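Long-range contact in uncharacterized protein (Staphylococcus saprophyticus subsp. saprophyticus ATCC 15305, PDB 3FOJ), which is of unknown function but adopts a rhodanese-like fold, the domain family that often carries sulfur-transfer activity: residues M1-I13 with N82-G94. Numbering follows the deposited sequence.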
loop_
_atom_site.group_PDB
_atom_site.type_symbol
_atom_site.label_atom_id
_atom_site.label_comp_id
_atom_site.label_asym_id
_atom_site.label_seq_id
_atom_site.Cartn_x
_atom_site.Cartn_y
_atom_site.Cartn_z
HETATM N N MSE A 1 -10.091 11.005 4.764
HETATM C CA MSE A 1 -9.080 9.958 4.443
HETATM C C MSE A 1 -7.698 10.382 4.911
HETATM O O MSE A 1 -7.345 11.558 4.855
HETATM C CB MSE A 1 -9.043 9.701 2.933
HETATM C CG MSE A 1 -7.960 8.725 2.506
HETATM SE SE MSE A 1 -7.865 8.505 0.596
HETATM C CE MSE A 1 -6.788 10.049 0.175
ATOM N N GLU A 2 -6.915 9.413 5.373
ATOM C CA GLU A 2 -5.563 9.685 5.835
ATOM C C GLU A 2 -4.574 9.377 4.726
ATOM O O GLU A 2 -4.794 8.473 3.917
ATOM C CB GLU A 2 -5.221 8.821 7.044
ATOM C CG GLU A 2 -6.125 9.029 8.236
ATOM C CD GLU A 2 -5.755 8.121 9.380
ATOM O OE1 GLU A 2 -4.587 8.176 9.817
ATOM O OE2 GLU A 2 -6.629 7.355 9.843
ATOM N N SER A 3 -3.478 10.122 4.703
ATOM C CA SER A 3 -2.458 9.908 3.691
ATOM C C SER A 3 -1.093 10.353 4.183
ATOM O O SER A 3 -0.977 11.161 5.103
ATOM C CB SER A 3 -2.801 10.674 2.414
ATOM O OG SER A 3 -2.639 12.069 2.600
ATOM N N ILE A 4 -0.059 9.803 3.564
ATOM C CA ILE A 4 1.310 10.156 3.894
ATOM C C ILE A 4 2.062 10.207 2.575
ATOM O O ILE A 4 1.635 9.605 1.589
ATOM C CB ILE A 4 1.971 9.119 4.821
ATOM C CG1 ILE A 4 2.036 7.756 4.133
ATOM C CG2 ILE A 4 1.199 9.040 6.129
ATOM C CD1 ILE A 4 2.969 6.773 4.821
ATOM N N THR A 5 3.173 10.934 2.552
ATOM C CA THR A 5 3.965 11.053 1.336
ATOM C C THR A 5 4.953 9.898 1.232
ATOM O O THR A 5 5.168 9.161 2.196
ATOM C CB THR A 5 4.752 12.370 1.316
ATOM O OG1 THR A 5 5.684 12.379 2.404
ATOM C CG2 THR A 5 3.801 13.560 1.448
ATOM N N VAL A 6 5.555 9.737 0.057
ATOM C CA VAL A 6 6.522 8.665 -0.129
ATOM C C VAL A 6 7.758 8.926 0.713
ATOM O O VAL A 6 8.405 7.991 1.179
ATOM C CB VAL A 6 6.931 8.509 -1.608
ATOM C CG1 VAL A 6 5.747 8.010 -2.414
ATOM C CG2 VAL A 6 7.436 9.828 -2.158
ATOM N N THR A 7 8.078 10.200 0.920
ATOM C CA THR A 7 9.228 10.558 1.733
ATOM C C THR A 7 8.966 10.117 3.169
ATOM O O THR A 7 9.855 9.582 3.835
ATOM C CB THR A 7 9.487 12.079 1.691
ATOM O OG1 THR A 7 9.876 12.453 0.364
ATOM C CG2 THR A 7 10.590 12.465 2.669
ATOM N N GLU A 8 7.738 10.332 3.636
ATOM C CA GLU A 8 7.357 9.935 4.988
ATOM C C GLU A 8 7.363 8.417 5.109
ATOM O O GLU A 8 7.769 7.871 6.132
ATOM C CB GLU A 8 5.954 10.427 5.333
ATOM C CG GLU A 8 5.773 11.920 5.375
ATOM C CD GLU A 8 4.398 12.288 5.892
ATOM O OE1 GLU A 8 4.175 12.166 7.116
ATOM O OE2 GLU A 8 3.539 12.678 5.075
ATOM N N LEU A 9 6.897 7.739 4.065
ATOM C CA LEU A 9 6.856 6.282 4.082
ATOM C C LEU A 9 8.257 5.689 4.171
ATOM O O LEU A 9 8.481 4.740 4.919
ATOM C CB LEU A 9 6.150 5.744 2.835
ATOM C CG LEU A 9 6.009 4.217 2.764
ATOM C CD1 LEU A 9 5.225 3.700 3.965
ATOM C CD2 LEU A 9 5.318 3.831 1.468
ATOM N N LYS A 10 9.200 6.244 3.415
ATOM C CA LYS A 10 10.568 5.733 3.449
ATOM C C LYS A 10 11.210 5.935 4.818
ATOM O O LYS A 10 11.928 5.062 5.305
ATOM C CB LYS A 10 11.428 6.397 2.366
ATOM C CG LYS A 10 11.082 5.942 0.954
ATOM C CD LYS A 10 11.979 6.575 -0.095
ATOM C CE LYS A 10 11.573 6.128 -1.491
ATOM N NZ LYS A 10 12.319 6.835 -2.567
ATOM N N GLU A 11 10.953 7.080 5.443
ATOM C CA GLU A 11 11.528 7.343 6.757
ATOM C C GLU A 11 10.986 6.375 7.801
ATOM O O GLU A 11 11.589 6.194 8.857
ATOM C CB GLU A 11 11.262 8.788 7.186
ATOM C CG GLU A 11 12.088 9.811 6.423
ATOM C CD GLU A 11 12.051 11.188 7.062
ATOM O OE1 GLU A 11 12.390 11.297 8.259
ATOM O OE2 GLU A 11 11.690 12.159 6.366
ATOM N N LYS A 12 9.850 5.751 7.499
ATOM C CA LYS A 12 9.243 4.790 8.411
ATOM C C LYS A 12 10.143 3.567 8.567
ATOM O O LYS A 12 10.041 2.833 9.546
ATOM C CB LYS A 12 7.870 4.359 7.891
ATOM C CG LYS A 12 6.786 5.420 8.010
ATOM C CD LYS A 12 6.345 5.608 9.450
ATOM C CE LYS A 12 5.144 6.535 9.543
ATOM N NZ LYS A 12 4.622 6.628 10.934
ATOM N N ILE A 13 11.018 3.348 7.589
ATOM C CA ILE A 13 11.949 2.226 7.633
ATOM C C ILE A 13 12.858 2.367 8.851
ATOM O O ILE A 13 13.322 1.376 9.415
ATOM C CB ILE A 13 12.843 2.192 6.373
ATOM C CG1 ILE A 13 11.982 2.026 5.122
ATOM C CG2 ILE A 13 13.854 1.058 6.477
ATOM C CD1 ILE A 13 12.777 2.072 3.837
ATOM N N ASN A 82 -8.362 -0.076 9.062
ATOM C CA ASN A 82 -7.580 1.147 9.213
ATOM C C ASN A 82 -6.586 1.209 8.064
ATOM O O ASN A 82 -5.670 0.395 7.987
ATOM C CB ASN A 82 -6.828 1.149 10.543
ATOM C CG ASN A 82 -7.741 0.906 11.721
ATOM O OD1 ASN A 82 -7.874 -0.224 12.199
ATOM N ND2 ASN A 82 -8.394 1.962 12.186
ATOM N N ALA A 83 -6.764 2.181 7.175
ATOM C CA ALA A 83 -5.885 2.312 6.018
ATOM C C ALA A 83 -5.429 3.745 5.770
ATOM O O ALA A 83 -6.142 4.699 6.072
ATOM C CB ALA A 83 -6.583 1.770 4.781
ATOM N N VAL A 84 -4.234 3.868 5.204
ATOM C CA VAL A 84 -3.629 5.156 4.898
ATOM C C VAL A 84 -3.115 5.128 3.463
ATOM O O VAL A 84 -2.462 4.170 3.052
ATOM C CB VAL A 84 -2.451 5.448 5.849
ATOM C CG1 VAL A 84 -1.863 6.819 5.547
ATOM C CG2 VAL A 84 -2.921 5.364 7.297
ATOM N N ASN A 85 -3.413 6.175 2.703
ATOM C CA ASN A 85 -2.974 6.238 1.316
ATOM C C ASN A 85 -1.545 6.760 1.190
ATOM O O ASN A 85 -1.134 7.648 1.932
ATOM C CB ASN A 85 -3.913 7.145 0.514
ATOM C CG ASN A 85 -3.632 7.097 -0.973
ATOM O OD1 ASN A 85 -3.532 6.021 -1.551
ATOM N ND2 ASN A 85 -3.510 8.261 -1.598
ATOM N N VAL A 86 -0.781 6.187 0.266
ATOM C CA VAL A 86 0.578 6.654 0.030
ATOM C C VAL A 86 0.487 7.546 -1.207
ATOM O O VAL A 86 0.333 7.062 -2.331
ATOM C CB VAL A 86 1.549 5.495 -0.240
ATOM C CG1 VAL A 86 2.949 6.049 -0.473
ATOM C CG2 VAL A 86 1.553 4.535 0.943
ATOM N N GLU A 87 0.563 8.854 -0.990
ATOM C CA GLU A 87 0.442 9.817 -2.077
ATOM C C GLU A 87 1.491 9.670 -3.175
ATOM O O GLU A 87 2.660 9.399 -2.905
ATOM C CB GLU A 87 0.496 11.243 -1.522
ATOM C CG GLU A 87 -0.392 11.471 -0.305
ATOM C CD GLU A 87 -0.560 12.941 0.034
ATOM O OE1 GLU A 87 0.442 13.687 -0.024
ATOM O OE2 GLU A 87 -1.694 13.346 0.367
ATOM N N GLY A 88 1.057 9.839 -4.419
ATOM C CA GLY A 88 1.977 9.756 -5.541
ATOM C C GLY A 88 2.233 8.377 -6.118
ATOM O O GLY A 88 2.670 8.258 -7.261
ATOM N N GLY A 89 1.991 7.337 -5.326
ATOM C CA GLY A 89 2.192 5.976 -5.793
ATOM C C GLY A 89 3.630 5.557 -6.044
ATOM O O GLY A 89 4.578 6.264 -5.682
HETATM N N MSE A 90 3.791 4.389 -6.660
HETATM C CA MSE A 90 5.114 3.868 -6.969
HETATM C C MSE A 90 5.848 4.777 -7.950
HETATM O O MSE A 90 7.078 4.741 -8.031
HETATM C CB MSE A 90 5.011 2.444 -7.526
HETATM C CG MSE A 90 4.631 1.393 -6.478
HETATM SE SE MSE A 90 6.003 1.101 -5.122
HETATM C CE MSE A 90 7.184 -0.026 -6.162
ATOM N N ASP A 91 5.103 5.587 -8.700
ATOM C CA ASP A 91 5.736 6.520 -9.631
ATOM C C ASP A 91 6.665 7.423 -8.825
ATOM O O ASP A 91 7.818 7.638 -9.195
ATOM C CB ASP A 91 4.706 7.413 -10.337
ATOM C CG ASP A 91 3.910 6.680 -11.398
ATOM O OD1 ASP A 91 4.394 5.652 -11.915
ATOM O OD2 ASP A 91 2.802 7.149 -11.731
ATOM N N GLU A 92 6.149 7.961 -7.724
ATOM C CA GLU A 92 6.942 8.844 -6.879
ATOM C C GLU A 92 7.887 8.111 -5.931
ATOM O O GLU A 92 8.930 8.650 -5.550
ATOM C CB GLU A 92 6.020 9.783 -6.095
ATOM C CG GLU A 92 5.530 10.964 -6.925
ATOM C CD GLU A 92 4.575 11.862 -6.169
ATOM O OE1 GLU A 92 4.791 12.080 -4.959
ATOM O OE2 GLU A 92 3.616 12.363 -6.792
ATOM N N PHE A 93 7.538 6.887 -5.548
ATOM C CA PHE A 93 8.406 6.123 -4.659
ATOM C C PHE A 93 9.736 5.874 -5.369
ATOM O O PHE A 93 10.801 5.915 -4.751
ATOM C CB PHE A 93 7.766 4.781 -4.291
ATOM C CG PHE A 93 8.509 4.037 -3.215
ATOM C CD1 PHE A 93 8.210 4.246 -1.872
ATOM C CD2 PHE A 93 9.536 3.159 -3.541
ATOM C CE1 PHE A 93 8.926 3.590 -0.868
ATOM C CE2 PHE A 93 10.259 2.498 -2.545
ATOM C CZ PHE A 93 9.952 2.714 -1.207
ATOM N N GLY A 94 9.663 5.614 -6.671
ATOM C CA GLY A 94 10.867 5.371 -7.446
ATOM C C GLY A 94 11.151 3.904 -7.694
ATOM O O GLY A 94 10.471 3.029 -7.157
HETATM O O HOH W 1 -8.036 6.864 5.919
HETATM O O HOH W 2 4.366 11.420 -2.013
#
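Lys10 reaches across from helix 6-11 to Phe93 with its chain extended beyond CG, laying CE over the centre of one ring face, 3.7 Å from the centroid. NZ lies 4.7 Å from that centroid and only 6° off the ring normal, a cation-pi geometry, while it also donates to Phe93 O at 2.8 Å in the carbonyl plane. One ammonium group thus meets both the ring and the backbone carbonyl of the same residue. Beside the ring, Val6 CG1 rests against Val86 CG1 and the backbone of Glu87 and Phe93, and the Leu9 side chain crosses that of Val86 at about a right angle, its CD2 3.8 Å from Val86 CG1. Ile35, a loop residue, also touches Phe93.

On the N-terminal side of these helices the segments pair as parallel strands. Asn85 N donates to Glu2 O, Ile4 N to Asn85 O, and Glu87 N to Ile4 O, each at 2.9 Å. Ile4 CG2 meets Val84 CG1, and both side chains also lie on Tyr60 of strand 58-62. On the face of Ser3 and Asn85, Ser3 OG donates to Glu87 OE2 at 2.7 Å, approaching from above the carboxylate plane; the Asn85 amide is held instead by Ser69 and Gly66 O. Water molecules extend the pairing at its two ends: one joins Glu2 N to Ala83 O, the other Val6 N to Glu87 O and Glu92 OE1. A capping box fixes the start of helix 6-11: Thr5 OG1 accepts from Glu8 N, while Thr5 N donates to Glu8 OE2 from above the carboxylate plane.

Strand 3-4 thereby forms one edge, within this chain, of the rhodanese-like domain's parallel sheet, and its helix docks on helix 89-93. The chemistry implies an apolar centre of Val6, Leu9, Val86 and Phe93, bordered by a lysine whose charge is probably stabilised by ring and carbonyl together.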